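Local coordinates for beta-lactamase (PDB 6KBY), which probably hydrolyses beta-lactam antibiotics as a class C serine beta-lactamase and here holds adenosine monophosphate in its pocket, at residues L123-P128 and M297-S302; T152-S157 and G271-D276; T75-L80 and I159-L164; D109-L114 and D148-H153. All coordinates share one frame; numbering follows the deposited sequence.

Contact 1: L123-P128 and M297-S302. With AMP (adenosine monophosphate), chain B.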
# COMPACT_ATOMS: atom_id res chain seq x y z
N LEU A 123 -15.12 -10.58 4.30
CA LEU A 123 -15.69 -9.25 4.48
C LEU A 123 -15.69 -8.51 3.15
O LEU A 123 -14.76 -8.64 2.35
CB LEU A 123 -14.89 -8.46 5.51
CG LEU A 123 -15.17 -8.82 6.97
CD1 LEU A 123 -14.03 -8.34 7.85
CD2 LEU A 123 -16.50 -8.22 7.42
N GLN A 124 -16.73 -7.71 2.93
CA GLN A 124 -16.89 -7.00 1.67
C GLN A 124 -15.86 -5.88 1.54
O GLN A 124 -15.15 -5.52 2.47
CB GLN A 124 -18.31 -6.45 1.56
CG GLN A 124 -18.59 -5.33 2.54
CD GLN A 124 -20.06 -4.97 2.55
OE1 GLN A 124 -20.93 -5.85 2.52
NE2 GLN A 124 -20.36 -3.68 2.60
N LEU A 125 -15.85 -5.27 0.35
CA LEU A 125 -14.86 -4.26 0.03
C LEU A 125 -15.00 -3.02 0.91
O LEU A 125 -14.01 -2.55 1.50
CB LEU A 125 -14.98 -3.89 -1.45
CG LEU A 125 -14.06 -2.78 -1.96
CD1 LEU A 125 -12.61 -3.07 -1.63
CD2 LEU A 125 -14.24 -2.62 -3.47
N PHE A 126 -16.20 -2.45 0.99
CA PHE A 126 -16.41 -1.15 1.61
C PHE A 126 -17.17 -1.27 2.93
O PHE A 126 -18.17 -1.99 3.02
CB PHE A 126 -17.20 -0.23 0.68
CG PHE A 126 -16.46 0.14 -0.57
CD1 PHE A 126 -15.26 0.83 -0.50
CD2 PHE A 126 -16.96 -0.19 -1.81
CE1 PHE A 126 -14.57 1.17 -1.65
CE2 PHE A 126 -16.29 0.16 -2.97
CZ PHE A 126 -15.09 0.83 -2.89
N MET A 127 -16.72 -0.52 3.92
CA MET A 127 -17.47 -0.35 5.15
C MET A 127 -18.86 0.20 4.83
O MET A 127 -18.97 1.17 4.06
CB MET A 127 -16.75 0.65 6.04
CG MET A 127 -17.35 0.81 7.42
SD MET A 127 -16.98 -0.60 8.48
CE MET A 127 -15.23 -0.35 8.74
N PRO A 128 -19.93 -0.37 5.37
CA PRO A 128 -21.25 0.24 5.20
C PRO A 128 -21.22 1.71 5.60
O PRO A 128 -20.67 2.08 6.64
CB PRO A 128 -22.14 -0.58 6.13
CG PRO A 128 -21.48 -1.93 6.16
CD PRO A 128 -19.99 -1.65 6.09
N MET A 297 -7.90 -7.17 -9.52
CA MET A 297 -8.53 -8.06 -8.55
C MET A 297 -9.18 -7.29 -7.41
O MET A 297 -9.40 -7.85 -6.33
CB MET A 297 -7.52 -9.06 -7.98
CG MET A 297 -6.80 -9.89 -9.03
SD MET A 297 -5.64 -11.06 -8.31
CE MET A 297 -6.79 -12.28 -7.66
N ALA A 298 -9.51 -6.02 -7.64
CA ALA A 298 -9.87 -5.12 -6.55
C ALA A 298 -11.31 -5.28 -6.08
O ALA A 298 -11.60 -4.97 -4.92
CB ALA A 298 -9.67 -3.67 -6.98
N MET A 299 -12.22 -5.73 -6.94
CA MET A 299 -13.64 -5.64 -6.64
C MET A 299 -14.41 -6.92 -6.87
O MET A 299 -15.63 -6.93 -6.70
CB MET A 299 -14.29 -4.51 -7.45
CG MET A 299 -13.73 -3.14 -7.13
SD MET A 299 -14.42 -1.87 -8.17
CE MET A 299 -13.52 -2.17 -9.69
N THR A 300 -13.74 -8.01 -7.23
CA THR A 300 -14.40 -9.28 -7.49
C THR A 300 -13.83 -10.36 -6.57
O THR A 300 -12.66 -10.31 -6.17
CB THR A 300 -14.20 -9.72 -8.94
OG1 THR A 300 -12.80 -9.87 -9.20
CG2 THR A 300 -14.80 -8.70 -9.91
N LYS A 301 -14.66 -11.34 -6.26
CA LYS A 301 -14.23 -12.48 -5.48
C LYS A 301 -13.46 -13.45 -6.36
O LYS A 301 -13.81 -13.67 -7.52
CB LYS A 301 -15.46 -13.18 -4.88
CG LYS A 301 -15.10 -14.37 -4.01
CD LYS A 301 -16.17 -14.67 -2.96
CE LYS A 301 -17.48 -15.06 -3.58
NZ LYS A 301 -18.50 -15.30 -2.51
N SER A 302 -12.40 -14.04 -5.80
CA SER A 302 -11.65 -15.09 -6.47
C SER A 302 -11.42 -16.24 -5.50
O SER A 302 -11.53 -16.09 -4.28
CB SER A 302 -10.30 -14.58 -6.99
OG SER A 302 -9.56 -13.98 -5.93
P AMP B . -7.33 1.14 -2.28
O1P AMP B . -6.72 2.43 -2.76
O2P AMP B . -7.38 -0.02 -3.23
O5' AMP B . -8.77 1.42 -1.68
C5' AMP B . -8.97 2.48 -0.76
C4' AMP B . -9.76 3.61 -1.37
O4' AMP B . -11.13 3.19 -1.60
C3' AMP B . -9.89 4.86 -0.51
O3' AMP B . -8.76 5.71 -0.60
C2' AMP B . -11.18 5.48 -1.01
O2' AMP B . -10.98 6.16 -2.24
C1' AMP B . -12.02 4.24 -1.28
N9 AMP B . -12.80 3.83 -0.09
C8 AMP B . -12.59 2.72 0.64
N7 AMP B . -13.48 2.63 1.67
C5 AMP B . -14.27 3.72 1.60
C6 AMP B . -15.41 4.25 2.37
N6 AMP B . -15.88 3.59 3.45
N1 AMP B . -15.96 5.42 1.96
C2 AMP B . -15.49 6.09 0.89
N3 AMP B . -14.46 5.66 0.14
C4 AMP B . -13.82 4.50 0.43
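Leu-125 and Met-299 join two loops at the rim of the active-site pocket, the touch falling to one methyl of the leucine and the first half of the methionine chain. CD2 of Leu-125 lies 3.7 Å from CG of Met-299. The same methyl sits 3.8 Å from the carbonyl O of Ala-298, with CD1 of Leu-125 3.9 Å from that oxygen, so both methyls of the fork lie against one carbonyl oxygen. With CG opposite the backbone N (chi1 177°), Leu-125 aims its branches across to the other loop. A flank is close-packed too: CG stands 3.7 Å above the plane of the Phe-126 ring, over its centre; Tyr-156 also touches the side chain.

The Met-299 side is looser. Beyond CG the chain leads away from the leucine, on an exposed part of the surface, and the bend at chi3 (-76°) places only CE. Phe-126 hardly meets the 297-302 loop; its ring edge turns to the ligand instead, with CD1 3.3 Å from AMP N7 and CE1 3.4 Å from AMP C8. Gln-124 NE2 gives a 2.8 Å hydrogen bond to Phe-126 O. Separately, Asn-158 ND2 is hydrogen-bonded to Leu-125 O. Leu-125 thus backs the pocket wall while Phe-126 and Met-127 line it, as part of the substrate-binding cleft of a class C beta-lactamase.

Contact 2: T152-S157 and G271-D276. With AMP (adenosine monophosphate), chain B.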
# COMPACT_ATOMS: atom_id res chain seq x y z
N THR A 152 -11.32 -19.57 2.06
CA THR A 152 -11.58 -20.23 0.78
C THR A 152 -11.52 -19.28 -0.41
O THR A 152 -11.25 -19.73 -1.53
CB THR A 152 -12.96 -20.91 0.79
OG1 THR A 152 -13.98 -19.92 1.01
CG2 THR A 152 -13.04 -21.98 1.85
N HIS A 153 -11.80 -18.00 -0.18
CA HIS A 153 -11.89 -17.02 -1.26
C HIS A 153 -11.17 -15.75 -0.85
O HIS A 153 -11.02 -15.44 0.33
CB HIS A 153 -13.34 -16.71 -1.61
CG HIS A 153 -14.06 -17.86 -2.24
ND1 HIS A 153 -14.54 -18.93 -1.51
CD2 HIS A 153 -14.33 -18.13 -3.53
CE1 HIS A 153 -15.09 -19.81 -2.33
NE2 HIS A 153 -14.99 -19.34 -3.57
N ARG A 154 -10.74 -15.00 -1.87
CA ARG A 154 -10.14 -13.69 -1.68
C ARG A 154 -11.14 -12.62 -2.11
O ARG A 154 -11.61 -12.63 -3.25
CB ARG A 154 -8.86 -13.56 -2.50
CG ARG A 154 -8.14 -12.24 -2.28
CD ARG A 154 -6.94 -12.12 -3.22
NE ARG A 154 -6.14 -10.92 -3.00
CZ ARG A 154 -6.36 -9.74 -3.58
NH1 ARG A 154 -7.39 -9.57 -4.40
NH2 ARG A 154 -5.56 -8.71 -3.32
N VAL A 155 -11.47 -11.72 -1.19
CA VAL A 155 -12.28 -10.55 -1.44
C VAL A 155 -11.50 -9.38 -0.86
O VAL A 155 -11.40 -9.24 0.37
CB VAL A 155 -13.68 -10.65 -0.80
CG1 VAL A 155 -14.44 -9.36 -1.02
CG2 VAL A 155 -14.44 -11.85 -1.36
N TYR A 156 -10.90 -8.58 -1.72
CA TYR A 156 -10.15 -7.41 -1.26
C TYR A 156 -11.07 -6.56 -0.38
O TYR A 156 -12.21 -6.28 -0.75
CB TYR A 156 -9.70 -6.65 -2.50
CG TYR A 156 -8.80 -5.48 -2.24
CD1 TYR A 156 -7.44 -5.65 -2.01
CD2 TYR A 156 -9.29 -4.18 -2.31
CE1 TYR A 156 -6.61 -4.57 -1.81
CE2 TYR A 156 -8.46 -3.09 -2.10
CZ TYR A 156 -7.12 -3.30 -1.85
OH TYR A 156 -6.28 -2.23 -1.65
N SER A 157 -10.59 -6.16 0.80
CA SER A 157 -11.49 -5.60 1.80
C SER A 157 -10.86 -4.48 2.60
O SER A 157 -9.86 -4.69 3.30
CB SER A 157 -12.00 -6.68 2.75
OG SER A 157 -12.84 -6.11 3.74
N GLY A 271 -5.54 -16.41 -8.54
CA GLY A 271 -5.29 -15.93 -9.89
C GLY A 271 -3.81 -15.96 -10.17
O GLY A 271 -3.12 -16.96 -9.92
N GLU A 272 -3.29 -14.84 -10.67
CA GLU A 272 -1.87 -14.73 -11.00
C GLU A 272 -1.00 -14.32 -9.82
O GLU A 272 0.23 -14.33 -9.96
CB GLU A 272 -1.67 -13.75 -12.15
CG GLU A 272 -2.42 -14.12 -13.42
CD GLU A 272 -1.92 -15.42 -14.04
OE1 GLU A 272 -0.72 -15.71 -13.90
OE2 GLU A 272 -2.73 -16.14 -14.65
N ILE A 273 -1.57 -13.97 -8.67
CA ILE A 273 -0.79 -13.37 -7.60
C ILE A 273 -0.55 -14.34 -6.46
O ILE A 273 -1.29 -15.31 -6.22
CB ILE A 273 -1.38 -12.05 -7.05
CG1 ILE A 273 -2.63 -12.30 -6.22
CG2 ILE A 273 -1.63 -11.07 -8.18
CD1 ILE A 273 -3.05 -11.08 -5.39
N THR A 274 0.51 -14.05 -5.72
CA THR A 274 0.72 -14.55 -4.37
C THR A 274 0.36 -13.42 -3.42
O THR A 274 0.90 -12.31 -3.52
CB THR A 274 2.17 -14.97 -4.21
OG1 THR A 274 2.44 -16.05 -5.11
CG2 THR A 274 2.48 -15.38 -2.78
N GLN A 275 -0.61 -13.69 -2.54
CA GLN A 275 -1.05 -12.73 -1.54
C GLN A 275 -0.16 -12.87 -0.31
O GLN A 275 -0.15 -13.93 0.34
CB GLN A 275 -2.51 -12.97 -1.19
CG GLN A 275 -3.03 -12.03 -0.11
CD GLN A 275 -3.08 -10.59 -0.57
OE1 GLN A 275 -3.81 -10.25 -1.51
NE2 GLN A 275 -2.30 -9.74 0.07
N ASP A 276 0.60 -11.82 -0.01
CA ASP A 276 1.40 -11.73 1.20
C ASP A 276 0.57 -11.04 2.28
O ASP A 276 -0.67 -11.01 2.20
CB ASP A 276 2.70 -10.97 0.93
CG ASP A 276 3.52 -11.51 -0.25
OD1 ASP A 276 3.32 -12.64 -0.74
OD2 ASP A 276 4.40 -10.72 -0.69
P AMP B . -7.33 1.14 -2.28
O1P AMP B . -6.72 2.43 -2.76
O2P AMP B . -7.38 -0.02 -3.23
O5' AMP B . -8.77 1.42 -1.68
C5' AMP B . -8.97 2.48 -0.76
C4' AMP B . -9.76 3.61 -1.37
O4' AMP B . -11.13 3.19 -1.60
C3' AMP B . -9.89 4.86 -0.51
O3' AMP B . -8.76 5.71 -0.60
C2' AMP B . -11.18 5.48 -1.01
O2' AMP B . -10.98 6.16 -2.24
C1' AMP B . -12.02 4.24 -1.28
N9 AMP B . -12.80 3.83 -0.09
C8 AMP B . -12.59 2.72 0.64
N7 AMP B . -13.48 2.63 1.67
C5 AMP B . -14.27 3.72 1.60
C6 AMP B . -15.41 4.25 2.37
N6 AMP B . -15.88 3.59 3.45
N1 AMP B . -15.96 5.42 1.96
C2 AMP B . -15.49 6.09 0.89
N3 AMP B . -14.46 5.66 0.14
C4 AMP B . -13.82 4.50 0.43
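The short edge strand that leads into the Tyr-156, Ser-157, Asn-158 motif of the active site sends Arg-154 across to Gln-275 on strand 273-275 of the large antiparallel sheet. The arginine chain is extended from CG to NE, with CG opposite the backbone N (chi1 -177°), and spans a 9.1 Å gap between the CA atoms of Arg-154 and Gln-275. It grips the amide side-on, with two nitrogens on one oxygen: NE lies 2.8 Å and NH2 3.0 Å from Gln-275 OE1. The oxygen is in the guanidinium plane, and the guanidinium and amide planes are only 12° apart. The N-H of NE meets OE1 in the carbonyl plane, on a lone pair, whereas NH2 comes in nearly end-on to the C=O. Over one guanidinium face Ile-273 places its terminal methyl, CD1, 3.9 Å from Arg-154 NE, its chain crossing the arginine at about a right angle.

Two residues on, Tyr-156 OH stands 2.9 Å from the phosphate oxygen O2P of AMP and is also hydrogen-bonded to Lys-321. At the opposite end of 152-157, His-153 ND1 donates to Thr-152 OG1 at 2.8 Å.

Glu-280 takes a salt bridge from Arg-154 NH2, and the charge is probably largely balanced there. With OE1 receiving two N-H groups and NE2 donating to Asp-276 O at 3.0 Å, the rotation of the buried Gln-275 amide is fixed: oxygen to the arginine, nitrogen to the carbonyl of the next residue.

Contact 3: T75-L80 and I159-L164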
# COMPACT_ATOMS: atom_id res chain seq x y z
N THR A 75 -0.48 -1.53 3.45
CA THR A 75 0.80 -2.16 3.73
C THR A 75 1.37 -1.69 5.06
O THR A 75 2.16 -2.41 5.68
CB THR A 75 1.81 -1.94 2.60
OG1 THR A 75 2.22 -0.56 2.54
CG2 THR A 75 1.27 -2.39 1.25
N PHE A 76 1.01 -0.48 5.50
CA PHE A 76 1.44 -0.01 6.82
C PHE A 76 0.69 -0.74 7.93
O PHE A 76 1.28 -1.07 8.96
CB PHE A 76 1.28 1.51 6.92
CG PHE A 76 2.19 2.26 6.00
CD1 PHE A 76 1.82 2.49 4.68
CD2 PHE A 76 3.45 2.66 6.40
CE1 PHE A 76 2.67 3.15 3.81
CE2 PHE A 76 4.31 3.31 5.53
CZ PHE A 76 3.92 3.56 4.23
N ALA A 77 -0.60 -1.01 7.73
CA ALA A 77 -1.33 -1.84 8.68
C ALA A 77 -0.70 -3.22 8.79
O ALA A 77 -0.56 -3.76 9.89
CB ALA A 77 -2.81 -1.93 8.28
N ALA A 78 -0.30 -3.80 7.65
CA ALA A 78 0.36 -5.09 7.67
C ALA A 78 1.72 -5.01 8.35
O ALA A 78 2.09 -5.91 9.12
CB ALA A 78 0.51 -5.64 6.25
N THR A 79 2.50 -3.97 8.05
CA THR A 79 3.80 -3.83 8.72
C THR A 79 3.62 -3.73 10.23
O THR A 79 4.39 -4.32 10.99
CB THR A 79 4.56 -2.63 8.15
OG1 THR A 79 4.77 -2.81 6.74
CG2 THR A 79 5.93 -2.50 8.82
N LEU A 80 2.58 -3.02 10.67
CA LEU A 80 2.32 -2.93 12.11
C LEU A 80 1.94 -4.29 12.69
O LEU A 80 2.43 -4.66 13.76
CB LEU A 80 1.22 -1.90 12.39
CG LEU A 80 1.03 -1.61 13.88
CD1 LEU A 80 2.22 -0.84 14.44
CD2 LEU A 80 -0.27 -0.88 14.14
N ILE A 159 -12.56 -3.34 5.13
CA ILE A 159 -12.99 -3.68 6.49
C ILE A 159 -12.00 -4.64 7.13
O ILE A 159 -11.57 -4.44 8.27
CB ILE A 159 -14.40 -4.27 6.49
CG1 ILE A 159 -15.39 -3.43 5.67
CG2 ILE A 159 -14.89 -4.44 7.93
CD1 ILE A 159 -16.79 -4.04 5.60
N GLY A 160 -11.65 -5.71 6.42
CA GLY A 160 -10.68 -6.65 6.96
C GLY A 160 -9.35 -5.99 7.29
O GLY A 160 -8.76 -6.25 8.34
N THR A 161 -8.88 -5.09 6.42
CA THR A 161 -7.65 -4.36 6.70
C THR A 161 -7.81 -3.51 7.95
O THR A 161 -6.87 -3.40 8.76
CB THR A 161 -7.27 -3.46 5.52
OG1 THR A 161 -7.29 -4.22 4.31
CG2 THR A 161 -5.89 -2.88 5.74
N GLY A 162 -8.98 -2.90 8.13
CA GLY A 162 -9.25 -2.17 9.35
C GLY A 162 -9.08 -3.02 10.58
O GLY A 162 -8.45 -2.61 11.56
N LEU A 163 -9.64 -4.24 10.56
CA LEU A 163 -9.49 -5.14 11.70
C LEU A 163 -8.04 -5.52 11.92
O LEU A 163 -7.59 -5.61 13.07
CB LEU A 163 -10.34 -6.40 11.51
CG LEU A 163 -11.85 -6.16 11.56
CD1 LEU A 163 -12.61 -7.45 11.33
CD2 LEU A 163 -12.26 -5.51 12.88
N LEU A 164 -7.29 -5.78 10.84
CA LEU A 164 -5.88 -6.12 10.98
C LEU A 164 -5.13 -5.05 11.75
O LEU A 164 -4.40 -5.35 12.71
CB LEU A 164 -5.26 -6.32 9.60
CG LEU A 164 -3.76 -6.65 9.58
CD1 LEU A 164 -3.53 -8.08 10.06
CD2 LEU A 164 -3.19 -6.42 8.18
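Helical segments 75-80 and 159-164 run side by side in the same general direction, their axes 9.3 Å apart at closest and 33° from parallel, with the CA atoms of Ala-77 and Leu-164 at 6.7 Å. Small residues on one helix receive larger ones from the other. Leu-164 reaches over with a single methyl: CD2 comes 3.8 Å from Ala-78 CA and 4.1 Å from the carbonyl carbon of Ala-77, so it rests on helix backbone, with Ala-78 CB to one side at 4.2 Å. CG lies opposite the backbone N (chi1 178°), which extends the leucine out from its own helix toward the other. It also touches Ala-81 one turn further on.

Earlier along helix 159-164, Thr-161 meets Ala-77 methyl to methyl, CG2 to CB at 4.1 Å. Its hydroxyl takes no part there: OG1 is hydrogen-bonded to Ser-157 O, so the threonine divides into a polar branch tied to the N-cap residue of its own helix and an apolar branch facing across. The far side of helix 75-80 has a similar tie, Thr-79 OG1 donating to Thr-75 O at 2.8 Å, while Thr-79 N reaches that oxygen from the opposite face of the carbonyl plane.

All four touching residues are buried. Thr-161 also packs on Lys-74 of the Ser-Xaa-Xaa-Lys motif. The pair joins that motif's helix, beginning beside Ser-71, to the helix that starts at the asparagine of the Tyr-Xaa-Asn motif, a core pairing of the serine beta-lactamase fold.

Contact 4: D109-L114 and D148-H153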
# COMPACT_ATOMS: atom_id res chain seq x y z
N ASP A 109 -15.21 -16.05 15.41
CA ASP A 109 -14.58 -17.21 16.01
C ASP A 109 -13.86 -18.06 14.97
O ASP A 109 -13.02 -18.89 15.33
CB ASP A 109 -15.63 -18.12 16.67
CG ASP A 109 -16.21 -17.54 17.95
OD1 ASP A 109 -15.71 -16.53 18.48
OD2 ASP A 109 -17.19 -18.13 18.46
N HIS A 110 -14.21 -17.91 13.69
CA HIS A 110 -13.70 -18.77 12.63
C HIS A 110 -12.95 -17.99 11.56
O HIS A 110 -12.70 -18.54 10.47
CB HIS A 110 -14.83 -19.58 12.01
CG HIS A 110 -15.60 -20.38 13.01
ND1 HIS A 110 -15.02 -21.36 13.78
CD2 HIS A 110 -16.91 -20.35 13.37
CE1 HIS A 110 -15.93 -21.91 14.57
NE2 HIS A 110 -17.08 -21.31 14.34
N VAL A 111 -12.63 -16.73 11.82
CA VAL A 111 -11.81 -15.89 10.95
C VAL A 111 -10.50 -15.64 11.67
O VAL A 111 -10.50 -15.14 12.79
CB VAL A 111 -12.52 -14.55 10.67
CG1 VAL A 111 -11.61 -13.62 9.89
CG2 VAL A 111 -13.84 -14.76 9.96
N SER A 112 -9.38 -15.96 11.03
CA SER A 112 -8.10 -15.70 11.67
C SER A 112 -7.60 -14.29 11.38
O SER A 112 -8.04 -13.62 10.44
CB SER A 112 -7.04 -16.71 11.22
OG SER A 112 -6.75 -16.51 9.85
N VAL A 113 -6.65 -13.84 12.20
CA VAL A 113 -5.96 -12.60 11.88
C VAL A 113 -5.31 -12.70 10.50
O VAL A 113 -5.34 -11.74 9.72
CB VAL A 113 -4.96 -12.23 12.99
CG1 VAL A 113 -4.24 -10.93 12.67
CG2 VAL A 113 -5.68 -12.11 14.33
N LEU A 114 -4.73 -13.86 10.18
CA LEU A 114 -4.15 -14.05 8.86
C LEU A 114 -5.19 -13.83 7.77
O LEU A 114 -4.89 -13.21 6.74
CB LEU A 114 -3.55 -15.46 8.75
CG LEU A 114 -2.74 -15.71 7.47
CD1 LEU A 114 -1.48 -14.86 7.44
CD2 LEU A 114 -2.40 -17.19 7.31
N ASP A 148 -18.85 -17.58 2.11
CA ASP A 148 -18.07 -18.80 2.06
C ASP A 148 -17.28 -18.89 3.35
O ASP A 148 -17.09 -17.89 4.05
CB ASP A 148 -17.07 -18.77 0.90
CG ASP A 148 -17.68 -18.23 -0.36
OD1 ASP A 148 -18.45 -18.97 -1.01
OD2 ASP A 148 -17.40 -17.07 -0.71
N ALA A 149 -16.78 -20.08 3.66
CA ALA A 149 -15.94 -20.23 4.84
C ALA A 149 -14.70 -19.36 4.70
O ALA A 149 -14.07 -19.30 3.64
CB ALA A 149 -15.51 -21.69 5.00
N ALA A 150 -14.33 -18.70 5.79
CA ALA A 150 -13.11 -17.91 5.79
C ALA A 150 -11.93 -18.79 5.40
O ALA A 150 -11.80 -19.92 5.86
CB ALA A 150 -12.86 -17.33 7.18
N GLY A 151 -11.09 -18.26 4.51
CA GLY A 151 -9.95 -18.99 4.01
C GLY A 151 -10.14 -19.66 2.67
O GLY A 151 -9.19 -20.28 2.18
N THR A 152 -11.32 -19.57 2.06
CA THR A 152 -11.58 -20.23 0.78
C THR A 152 -11.52 -19.28 -0.41
O THR A 152 -11.25 -19.73 -1.53
CB THR A 152 -12.96 -20.91 0.79
OG1 THR A 152 -13.98 -19.92 1.01
CG2 THR A 152 -13.04 -21.98 1.85
N HIS A 153 -11.80 -18.00 -0.18
CA HIS A 153 -11.89 -17.02 -1.26
C HIS A 153 -11.17 -15.75 -0.85
O HIS A 153 -11.02 -15.44 0.33
CB HIS A 153 -13.34 -16.71 -1.61
CG HIS A 153 -14.06 -17.86 -2.24
ND1 HIS A 153 -14.54 -18.93 -1.51
CD2 HIS A 153 -14.33 -18.13 -3.53
CE1 HIS A 153 -15.09 -19.81 -2.33
NE2 HIS A 153 -14.99 -19.34 -3.57
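Val-111 meets Ala-150, which stands at the second position of a type II beta turn running from Ala-149 to Thr-152 just ahead of strand 153-154. From CB the valine forks. CG2, set opposite the carbonyl carbon, touches Ala-150 CB at 3.9 Å. CG1 takes the position opposite the backbone N (chi1 174°) and turns from the alanine, and the valine as a whole packs among Val-96, Val-116, Ser-121 and Trp-144. The alanine methyl has a second neighbour, 3.5 Å from the carbonyl O of His-110, so Ala-150 CB rests against both a backbone oxygen and a valine methyl. The CA atoms of Val-111 and Ala-150 are 5.7 Å apart.

No hydrogen bond crosses the contact; backbone bonds of each side run elsewhere: Val-111 to Val-96, Gly-151 to Thr-120. Ser-112 is the N-cap of helix 113-117, its OG bound to Asn-115 N. On the turn side Gly-151 has a positive phi (98°), as the third position of a type II turn favours. Just before the turn, Asp-148 OD2 lies over one face of the His-153 ring and makes a salt bridge with Lys-301. Within the turn, Ala-149 O accepts two bonds from one residue: Thr-152 N at 3.2 Å, and Thr-152 OG1 at 2.7 Å.

From the N terminus, helical segment 75-80 begins the loop that contact 3 closes at 159-164, and contact 4 is nested inside it, joining 109-114 to the turn at 148-153. Segment 123-128 then opens the long loop of contact 1, which ends at 297-302 and encloses contact 2. Contact 1 crosses both contact 3 and contact 4; contact 2 crosses contact 3 and starts where contact 4 ends, sharing Thr-152 and His-153. Segment 148-164 thus links three contacts in succession. Together they tie the helical region around helices 72-86 and 158-171 to the antiparallel sheet, with contacts 1 and 2 both reaching the bound AMP.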